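Local coordinates for protein replicative DNA helicase (Nostoc punctiforme, PDB 4O1R) that carries an intein, described here, that probably excises itself by protein splicing and joins the flanking host sequences, at residues S9-V14 and H131-N136. Residues are numbered along the deposited sequence; the frame is centred on the assembly and turned at random. Where two conformers were deposited one is given.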
loop_
_atom_site.group_PDB
_atom_site.type_symbol
_atom_site.label_atom_id
_atom_site.label_comp_id
_atom_site.label_asym_id
_atom_site.label_seq_id
_atom_site.Cartn_x
_atom_site.Cartn_y
_atom_site.Cartn_z
ATOM N N SER A 9 -6.327 -0.861 6.969
ATOM C CA SER A 9 -5.597 -1.395 5.815
ATOM C C SER A 9 -4.855 -2.667 6.215
ATOM O O SER A 9 -4.157 -2.677 7.217
ATOM C CB SER A 9 -4.586 -0.376 5.290
ATOM O OG SER A 9 -5.213 0.864 4.970
ATOM N N LEU A 10 -4.997 -3.725 5.427
ATOM C CA LEU A 10 -4.441 -5.027 5.800
ATOM C C LEU A 10 -3.073 -5.269 5.200
ATOM O O LEU A 10 -2.877 -5.119 3.988
ATOM C CB LEU A 10 -5.375 -6.138 5.337
ATOM C CG LEU A 10 -6.757 -6.164 5.968
ATOM C CD1 LEU A 10 -7.612 -7.236 5.321
ATOM C CD2 LEU A 10 -6.653 -6.406 7.467
ATOM N N VAL A 11 -2.122 -5.652 6.045
ATOM C CA VAL A 11 -0.828 -6.110 5.568
ATOM C C VAL A 11 -0.671 -7.586 5.919
ATOM O O VAL A 11 -1.206 -8.044 6.929
ATOM C CB VAL A 11 0.244 -5.275 6.316
ATOM C CG1 VAL A 11 1.614 -5.549 5.792
ATOM C CG2 VAL A 11 -0.088 -3.761 6.240
ATOM N N THR A 12 0.053 -8.329 5.093
ATOM C CA THR A 12 0.223 -9.769 5.325
ATOM C C THR A 12 1.551 -10.074 5.982
ATOM O O THR A 12 2.609 -9.744 5.433
ATOM C CB THR A 12 0.110 -10.571 4.015
ATOM O OG1 THR A 12 -1.170 -10.306 3.442
ATOM C CG2 THR A 12 0.253 -12.079 4.266
ATOM N N LEU A 13 1.499 -10.701 7.154
ATOM C CA LEU A 13 2.701 -11.204 7.810
ATOM C C LEU A 13 3.136 -12.449 7.042
ATOM O O LEU A 13 2.362 -13.396 6.884
ATOM C CB LEU A 13 2.433 -11.505 9.287
ATOM C CG LEU A 13 1.905 -10.318 10.105
ATOM C CD1 LEU A 13 1.612 -10.766 11.527
ATOM C CD2 LEU A 13 2.864 -9.143 10.108
ATOM N N VAL A 14 4.363 -12.446 6.537
ATOM C CA VAL A 14 4.779 -13.459 5.565
ATOM C C VAL A 14 4.645 -14.911 6.058
ATOM O O VAL A 14 4.062 -15.747 5.364
ATOM C CB VAL A 14 6.218 -13.185 5.032
ATOM C CG1 VAL A 14 6.742 -14.379 4.262
ATOM C CG2 VAL A 14 6.241 -11.942 4.160
ATOM N N HIS A 131 11.479 -0.044 0.344
ATOM C CA HIS A 131 10.729 1.217 0.517
ATOM C C HIS A 131 9.280 1.169 0.015
ATOM O O HIS A 131 8.699 2.195 -0.332
ATOM C CB HIS A 131 11.476 2.405 -0.112
ATOM C CG HIS A 131 12.904 2.521 0.328
ATOM N ND1 HIS A 131 13.259 2.902 1.604
ATOM C CD2 HIS A 131 14.062 2.306 -0.339
ATOM C CE1 HIS A 131 14.578 2.922 1.701
ATOM N NE2 HIS A 131 15.088 2.557 0.539
ATOM N N ASN A 132 8.691 -0.022 0.015
ATOM C CA ASN A 132 7.295 -0.193 -0.381
ATOM C C ASN A 132 6.754 -1.435 0.283
ATOM O O ASN A 132 7.507 -2.233 0.843
ATOM C CB ASN A 132 7.128 -0.240 -1.919
ATOM C CG ASN A 132 7.524 -1.585 -2.533
ATOM O OD1 ASN A 132 6.754 -2.548 -2.518
ATOM N ND2 ASN A 132 8.717 -1.635 -3.109
ATOM N N PHE A 133 5.444 -1.587 0.261
ATOM C CA PHE A 133 4.850 -2.804 0.778
ATOM C C PHE A 133 3.474 -2.984 0.185
ATOM O O PHE A 133 2.925 -2.053 -0.430
ATOM C CB PHE A 133 4.809 -2.826 2.323
ATOM C CG PHE A 133 4.019 -1.700 2.946
ATOM C CD1 PHE A 133 4.621 -0.459 3.178
ATOM C CD2 PHE A 133 2.690 -1.879 3.344
ATOM C CE1 PHE A 133 3.899 0.595 3.774
ATOM C CE2 PHE A 133 1.967 -0.837 3.940
ATOM C CZ PHE A 133 2.570 0.399 4.149
ATOM N N VAL A 134 2.930 -4.183 0.364
ATOM C CA VAL A 134 1.579 -4.495 -0.081
ATOM C C VAL A 134 0.578 -4.245 1.042
ATOM O O VAL A 134 0.727 -4.774 2.144
ATOM C CB VAL A 134 1.474 -5.949 -0.577
ATOM C CG1 VAL A 134 0.048 -6.245 -1.014
ATOM C CG2 VAL A 134 2.474 -6.212 -1.699
ATOM N N ALA A 135 -0.440 -3.436 0.761
ATOM C CA ALA A 135 -1.519 -3.164 1.702
ATOM C C ALA A 135 -2.841 -3.293 0.971
ATOM O O ALA A 135 -2.999 -2.755 -0.134
ATOM C CB ALA A 135 -1.368 -1.783 2.306
ATOM N N ASN A 136 -3.788 -4.015 1.568
ATOM C CA ASN A 136 -5.049 -4.306 0.890
ATOM C C ASN A 136 -4.815 -4.849 -0.514
ATOM O O ASN A 136 -5.566 -4.566 -1.454
ATOM C CB ASN A 136 -5.977 -3.079 0.862
ATOM C CG ASN A 136 -6.787 -2.929 2.130
ATOM O OD1 ASN A 136 -6.558 -3.616 3.133
ATOM N ND2 ASN A 136 -7.762 -2.038 2.089
HETATM O O HOH W 1 1.948 -7.256 2.867
#
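L10 and N136 join two strands that splay apart instead of pairing along their length: the axes of 10-12 and 132-135 run at 113° and come within 5.7 Å. At their meeting point L10 is gripped through both backbone groups by one residue. N136 N donates to L10 O at 2.8 Å, in the carbonyl plane, and L10 N donates to N136 OD1, also at 2.8 Å and nearly straight (172°). The latter donor stands above the amide plane, 37° out of it. CG of N136 lies beside its own backbone N, anti to the carbonyl carbon. The other end of the carboxamide, ND2, is hydrogen-bonded to K69 O, so both ends of the amide are fixed. L10 O also receives a CA-H...O contact from A135 CA, 3.3 Å away. Farther along, where the strands diverge, a water takes the N-H of T12 and donates to V134 O, while V11 CG2 lies 4.3 Å from F133 CE2, obliquely to the ring. Here N136, just past strand 132-135, pairs with L10 through its backbone N and its side-chain OD1, the latter standing in for a backbone acceptor, and so ties the N-terminal part of this Hint-type intein domain to its C-terminal part.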